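Local coordinates for CHAD domain (PDB 6QV5), which probably binds inorganic polyphosphate through an all-helical CHAD domain built from four-helix bundles, and also binds a zinc ion, at residues A[186-189]-A[190-194]; A[200-203]-A[204-208]; A[241-244]-A[245-249]. All blocks are in the same frame, centred on the assembly; numbering follows the deposited sequence. Where two conformers were deposited one is given.

Contact 1: residues A[186-189]-A[190-194]; sequences LLKR and AARMQ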
# COMPACT_ATOMS: atom_id res chain seq x y z
N LEU A 186 -2.32 16.51 -1.38
CA LEU A 186 -2.98 15.98 -0.19
C LEU A 186 -4.02 16.97 0.35
O LEU A 186 -5.17 16.57 0.56
CB LEU A 186 -1.95 15.61 0.91
CG LEU A 186 -2.49 15.32 2.32
CD1 LEU A 186 -3.12 13.94 2.41
CD2 LEU A 186 -1.39 15.44 3.35
N LEU A 187 -3.62 18.24 0.56
CA LEU A 187 -4.48 19.31 1.07
C LEU A 187 -5.65 19.62 0.14
O LEU A 187 -6.75 19.85 0.62
CB LEU A 187 -3.65 20.57 1.36
CG LEU A 187 -3.38 20.90 2.84
CD1 LEU A 187 -2.48 19.86 3.51
CD2 LEU A 187 -2.74 22.27 2.98
N LYS A 188 -5.40 19.59 -1.20
CA LYS A 188 -6.41 19.84 -2.23
C LYS A 188 -7.47 18.73 -2.22
O LYS A 188 -8.66 19.03 -2.25
CB LYS A 188 -5.76 19.94 -3.62
CG LYS A 188 -6.62 20.62 -4.68
CD LYS A 188 -6.29 20.14 -6.10
CE LYS A 188 -5.06 20.79 -6.70
NZ LYS A 188 -4.75 20.25 -8.05
N ARG A 189 -7.02 17.46 -2.16
CA ARG A 189 -7.89 16.28 -2.13
C ARG A 189 -8.68 16.17 -0.83
O ARG A 189 -9.82 15.69 -0.85
CB ARG A 189 -7.10 15.00 -2.41
CG ARG A 189 -6.74 14.83 -3.88
CD ARG A 189 -5.71 13.74 -4.09
NE ARG A 189 -5.42 13.56 -5.51
CZ ARG A 189 -4.81 12.49 -6.02
NH1 ARG A 189 -4.43 11.49 -5.23
NH2 ARG A 189 -4.59 12.41 -7.33
N ALA A 190 -8.10 16.63 0.30
CA ALA A 190 -8.76 16.63 1.61
C ALA A 190 -9.84 17.72 1.68
O ALA A 190 -10.80 17.56 2.44
CB ALA A 190 -7.73 16.83 2.71
N ALA A 191 -9.68 18.80 0.89
CA ALA A 191 -10.62 19.92 0.81
C ALA A 191 -11.76 19.61 -0.18
O ALA A 191 -12.92 19.90 0.12
CB ALA A 191 -9.90 21.19 0.39
N ARG A 192 -11.42 18.99 -1.34
CA ARG A 192 -12.37 18.59 -2.39
C ARG A 192 -13.24 17.40 -1.94
O ARG A 192 -14.29 17.15 -2.54
CB ARG A 192 -11.62 18.25 -3.69
CG ARG A 192 -11.70 19.34 -4.77
CD ARG A 192 -10.66 20.43 -4.61
NE ARG A 192 -10.56 21.26 -5.81
CZ ARG A 192 -9.90 22.41 -5.89
NH1 ARG A 192 -9.27 22.90 -4.82
NH2 ARG A 192 -9.88 23.10 -7.02
N MET A 193 -12.79 16.68 -0.90
CA MET A 193 -13.42 15.52 -0.27
C MET A 193 -14.84 15.85 0.21
O MET A 193 -15.05 16.85 0.91
CB MET A 193 -12.54 15.07 0.91
CG MET A 193 -12.83 13.69 1.43
SD MET A 193 -11.54 13.14 2.58
CE MET A 193 -11.74 14.33 3.92
N GLN A 194 -15.82 15.01 -0.18
CA GLN A 194 -17.23 15.16 0.17
C GLN A 194 -17.80 13.87 0.77
O GLN A 194 -17.30 12.78 0.47
CB GLN A 194 -18.04 15.63 -1.06
CG GLN A 194 -19.44 16.21 -0.76
CD GLN A 194 -19.40 17.51 0.00
OE1 GLN A 194 -19.42 17.54 1.24
NE2 GLN A 194 -19.36 18.62 -0.72
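Lys-188 sends CG away from its own backbone N (chi1 -161°), while Arg-192, one turn later, folds back at chi2 (85°); together these torsions bring the lysine methylenes against the arginine head. Lys-188 CG lies 3.5 Å from NH1 of Arg-192, and Lys-188 CD sits over one face of the guanidinium, offset toward its rim. The contact is therefore aliphatic chain against flat cation. The lysine bends at chi3, and its NZ ends 6.0 Å from Arg-192 NH2 on this exposed side of the helix.

Beneath them the backbone is still helical. Arg-192 N donates to Lys-188 O at 2.9 Å, and Arg-192 CD packs against the same oxygen at 3.4 Å. Ala-190 N bonds to Leu-186 O at 2.9 Å. The neighbouring bonds are weak: Ala-191 N makes such bonds to both Leu-187 O and Lys-188 O, and Met-193 N reaches Arg-189 O at 3.1 Å.

On the inward side, Arg-189 runs extended from CG to NE, and its NH1 donates to Arg-203 O of helix 198-217. Met-193 CB touches Arg-189 O at 3.3 Å, and its side chain packs on Thr-204 of that helix and on Leu-286 and Ile-289 of helix 286-293. Ala-190 faces Leu-293. The arrangement is that of an amphipathic helix at its C-terminal end, where helix 171-192 gives way to the loop before the next helix of the CHAD helical bundle.

Contact 2: residues A[200-203]-A[204-208]; sequences SAHR and TRIAT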
# COMPACT_ATOMS: atom_id res chain seq x y z
N SER A 200 -13.48 10.57 -4.05
CA SER A 200 -12.78 11.61 -3.29
C SER A 200 -12.06 11.04 -2.07
O SER A 200 -10.94 11.47 -1.78
CB SER A 200 -13.75 12.72 -2.88
OG SER A 200 -14.31 13.35 -4.02
N ALA A 201 -12.69 10.09 -1.35
CA ALA A 201 -12.14 9.43 -0.16
C ALA A 201 -10.92 8.57 -0.51
O ALA A 201 -9.96 8.53 0.26
CB ALA A 201 -13.20 8.59 0.53
N HIS A 202 -10.96 7.88 -1.68
CA HIS A 202 -9.88 7.04 -2.19
C HIS A 202 -8.67 7.90 -2.60
O HIS A 202 -7.54 7.51 -2.32
CB HIS A 202 -10.38 6.17 -3.37
CG HIS A 202 -9.30 5.63 -4.25
ND1 HIS A 202 -8.52 4.56 -3.87
CD2 HIS A 202 -8.91 6.04 -5.48
CE1 HIS A 202 -7.68 4.35 -4.87
NE2 HIS A 202 -7.87 5.22 -5.86
N ARG A 203 -8.93 9.06 -3.24
CA ARG A 203 -7.91 10.02 -3.67
C ARG A 203 -7.13 10.59 -2.48
O ARG A 203 -5.91 10.74 -2.58
CB ARG A 203 -8.53 11.15 -4.50
CG ARG A 203 -8.59 10.86 -5.99
CD ARG A 203 -9.11 12.04 -6.78
NE ARG A 203 -10.57 12.17 -6.68
CZ ARG A 203 -11.26 13.24 -7.06
NH1 ARG A 203 -10.63 14.30 -7.56
NH2 ARG A 203 -12.58 13.26 -6.93
N THR A 204 -7.83 10.87 -1.36
CA THR A 204 -7.24 11.39 -0.13
C THR A 204 -6.36 10.32 0.53
O THR A 204 -5.24 10.63 0.94
CB THR A 204 -8.34 11.94 0.81
OG1 THR A 204 -9.16 12.86 0.08
CG2 THR A 204 -7.78 12.63 2.05
N ARG A 205 -6.87 9.05 0.59
CA ARG A 205 -6.18 7.89 1.17
C ARG A 205 -4.86 7.60 0.44
O ARG A 205 -3.86 7.29 1.09
CB ARG A 205 -7.13 6.68 1.14
CG ARG A 205 -6.63 5.43 1.86
CD ARG A 205 -7.73 4.38 2.03
NE ARG A 205 -8.38 4.03 0.76
CZ ARG A 205 -7.97 3.06 -0.05
NH1 ARG A 205 -6.90 2.33 0.25
NH2 ARG A 205 -8.62 2.81 -1.18
N ILE A 206 -4.86 7.68 -0.91
CA ILE A 206 -3.66 7.41 -1.71
C ILE A 206 -2.66 8.58 -1.62
O ILE A 206 -1.46 8.33 -1.61
CB ILE A 206 -3.93 6.94 -3.17
CG1 ILE A 206 -4.64 8.02 -4.02
CG2 ILE A 206 -4.69 5.61 -3.20
CD1 ILE A 206 -4.20 8.05 -5.50
N ALA A 207 -3.17 9.83 -1.48
CA ALA A 207 -2.34 11.03 -1.31
C ALA A 207 -1.62 10.97 0.04
O ALA A 207 -0.49 11.44 0.16
CB ALA A 207 -3.20 12.28 -1.39
N THR A 208 -2.28 10.35 1.04
CA THR A 208 -1.78 10.12 2.39
C THR A 208 -0.66 9.06 2.35
O THR A 208 0.35 9.22 3.04
CB THR A 208 -2.96 9.71 3.30
OG1 THR A 208 -3.92 10.76 3.32
CG2 THR A 208 -2.53 9.41 4.71
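At the edge of the His-202 imidazole lies Arg-205 NH2, close to the ring plane and 3.2 Å from His-202 ND1. The angle is too poor for a hydrogen bond, and the ring and guanidinium planes are turned 54° against each other. Arg-205 adopts two conformers, so this approach is that of one of them and remains tentative; in it a bend at chi3 (54°) turns the head back toward the preceding turn. From an oblique direction the Ile-206 methyl CG2 approaches the same ring, 3.6 Å from His-202 CE1. Beyond the segment the Arg-205 side chain packs on Leu-241 and Asn-245 of helix 224-260.

Ile-206 holds CG1 between its backbone N and carbonyl carbon (chi1 64°), an uncommon choice in a helix that presses CG1 to 3.3 Å from Arg-203 O. Ile-206 N bonds to His-202 O at 3.0 Å in the regular i to i+4 pattern. These turns belong to helix 198-217, which packs against both helix 171-192 and helix 224-260. CHAD takes its name from conserved histidines on its helices, and His-202, three residues before Arg-205 on a basic helix, is consistent with that signature; such helices probably contribute to polyphosphate binding.

Two threonines a turn apart repeat one arrangement on the buried side. Thr-204 OG1 donates to Ser-200 O at 2.9 Å, while Thr-204 N reaches that oxygen at 3.2 Å from the opposite face of its carbonyl plane. Thr-208 OG1 likewise donates to Thr-204 O at 2.7 Å, from above the carbonyl plane, with Thr-208 N coming from the other face. Each hydroxyl is thereby turned back onto its own helix. Arg-203 O accepts from Ala-207 N.

Contact 3: residues A[241-244]-A[245-249]; sequences LGRH and NDLVV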
# COMPACT_ATOMS: atom_id res chain seq x y z
N LEU A 241 -9.51 6.19 6.84
CA LEU A 241 -10.03 5.94 5.49
C LEU A 241 -9.87 4.47 5.07
O LEU A 241 -10.68 3.97 4.29
CB LEU A 241 -9.38 6.88 4.46
CG LEU A 241 -9.74 8.37 4.55
CD1 LEU A 241 -8.65 9.23 3.93
CD2 LEU A 241 -11.09 8.66 3.89
N GLY A 242 -8.83 3.81 5.59
CA GLY A 242 -8.54 2.41 5.33
C GLY A 242 -9.53 1.48 5.99
O GLY A 242 -9.84 0.42 5.44
N ARG A 243 -10.04 1.87 7.18
CA ARG A 243 -11.04 1.14 7.97
C ARG A 243 -12.34 1.00 7.17
O ARG A 243 -12.88 -0.10 7.06
CB ARG A 243 -11.29 1.86 9.31
CG ARG A 243 -12.42 1.27 10.16
CD ARG A 243 -12.97 2.25 11.19
NE ARG A 243 -13.49 3.48 10.58
CZ ARG A 243 -14.72 3.63 10.09
NH1 ARG A 243 -15.58 2.62 10.12
NH2 ARG A 243 -15.10 4.79 9.56
N HIS A 244 -12.82 2.12 6.58
CA HIS A 244 -14.03 2.16 5.75
C HIS A 244 -13.81 1.44 4.42
O HIS A 244 -14.75 0.86 3.88
CB HIS A 244 -14.49 3.61 5.52
CG HIS A 244 -15.83 3.72 4.87
ND1 HIS A 244 -16.99 3.75 5.62
CD2 HIS A 244 -16.15 3.78 3.56
CE1 HIS A 244 -17.98 3.83 4.74
NE2 HIS A 244 -17.52 3.85 3.49
N ASN A 245 -12.56 1.48 3.91
CA ASN A 245 -12.16 0.82 2.66
C ASN A 245 -12.19 -0.70 2.80
O ASN A 245 -12.61 -1.38 1.87
CB ASN A 245 -10.77 1.30 2.22
CG ASN A 245 -10.26 0.65 0.95
OD1 ASN A 245 -10.91 0.68 -0.10
ND2 ASN A 245 -9.09 0.04 1.04
N ASP A 246 -11.76 -1.23 3.97
CA ASP A 246 -11.77 -2.67 4.26
C ASP A 246 -13.20 -3.23 4.23
O ASP A 246 -13.41 -4.33 3.73
CB ASP A 246 -11.11 -2.96 5.62
CG ASP A 246 -9.60 -2.78 5.66
OD1 ASP A 246 -8.99 -2.52 4.60
OD2 ASP A 246 -9.02 -2.91 6.76
N LEU A 247 -14.16 -2.43 4.73
CA LEU A 247 -15.59 -2.74 4.77
C LEU A 247 -16.18 -2.87 3.36
O LEU A 247 -16.91 -3.83 3.10
CB LEU A 247 -16.32 -1.63 5.55
CG LEU A 247 -16.66 -1.84 7.04
CD1 LEU A 247 -15.44 -2.18 7.89
CD2 LEU A 247 -17.29 -0.59 7.61
N VAL A 248 -15.85 -1.93 2.45
CA VAL A 248 -16.36 -1.93 1.07
C VAL A 248 -15.68 -3.03 0.22
O VAL A 248 -16.34 -3.58 -0.68
CB VAL A 248 -16.32 -0.52 0.40
CG1 VAL A 248 -14.93 -0.12 -0.06
CG2 VAL A 248 -17.33 -0.41 -0.74
N VAL A 249 -14.41 -3.39 0.52
CA VAL A 249 -13.67 -4.45 -0.18
C VAL A 249 -14.30 -5.80 0.21
O VAL A 249 -14.54 -6.64 -0.66
CB VAL A 249 -12.13 -4.38 0.09
CG1 VAL A 249 -11.42 -5.68 -0.30
CG2 VAL A 249 -11.51 -3.20 -0.65
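Asp-246 meets the preceding turn at Gly-242 O, which sits over one face of the carboxylate, above CG; this oxygen is 3.2 Å from Asp-246 CG and equally far from OD1. Both oxygens are acceptors, so no bond joins them; the carboxylate is brought there by a chi1 of -71°, which keeps CG beside the backbone N. That N supplies Gly-242 O with a donor, at 2.9 Å and with an N-H...O angle of 148°.

Leu-247 lies against two carbonyls of the turn before it: its CD1 is 3.4 Å from Arg-243 O, and its CB is 3.4 Å from His-244 O. Asn-245 N bonds to Leu-241 O at 3.1 Å, while the Asn-245 CB packs on that same oxygen at 3.4 Å. The last bond, from Val-248 N to His-244 O, is weak and long.

Farther out, the guanidinium of Arg-243 turns to other partners: NH2 forms a salt bridge with Glu-240, the residue before this segment, and NH1 donates to Arg-282 O, which restrains the guanidinium. The side chains of Leu-247, His-244 and Val-248 rest on Gln-279 of helix 265-281. Leu-241 is buried against Ala-201, Thr-204 and Arg-205 of helix 198-217, and Asp-246 meets Val-103 of helix 82-108. The segment is thus part of helix 224-260 of the all-helical CHAD fold, packed here by helices 198-217, 265-281 and 82-108.

The three contacts follow one another along the chain, on helices 171-192, 198-217 and 224-260, all within the CHAD domain. Contact 2 lies centrally: its centre is about 8 Å from that of contact 1 and about 12 Å from that of contact 3, and it touches both. Contacts 1 and 3 have centres about 18 Å apart and do not touch, with nearest atoms about 5 Å apart. Helix 198-217 touches both neighbours here. All three contacts lie away from the zinc site at His-52 and His-138, and basic side chains on these helices may serve the polyphosphate binding expected of this module.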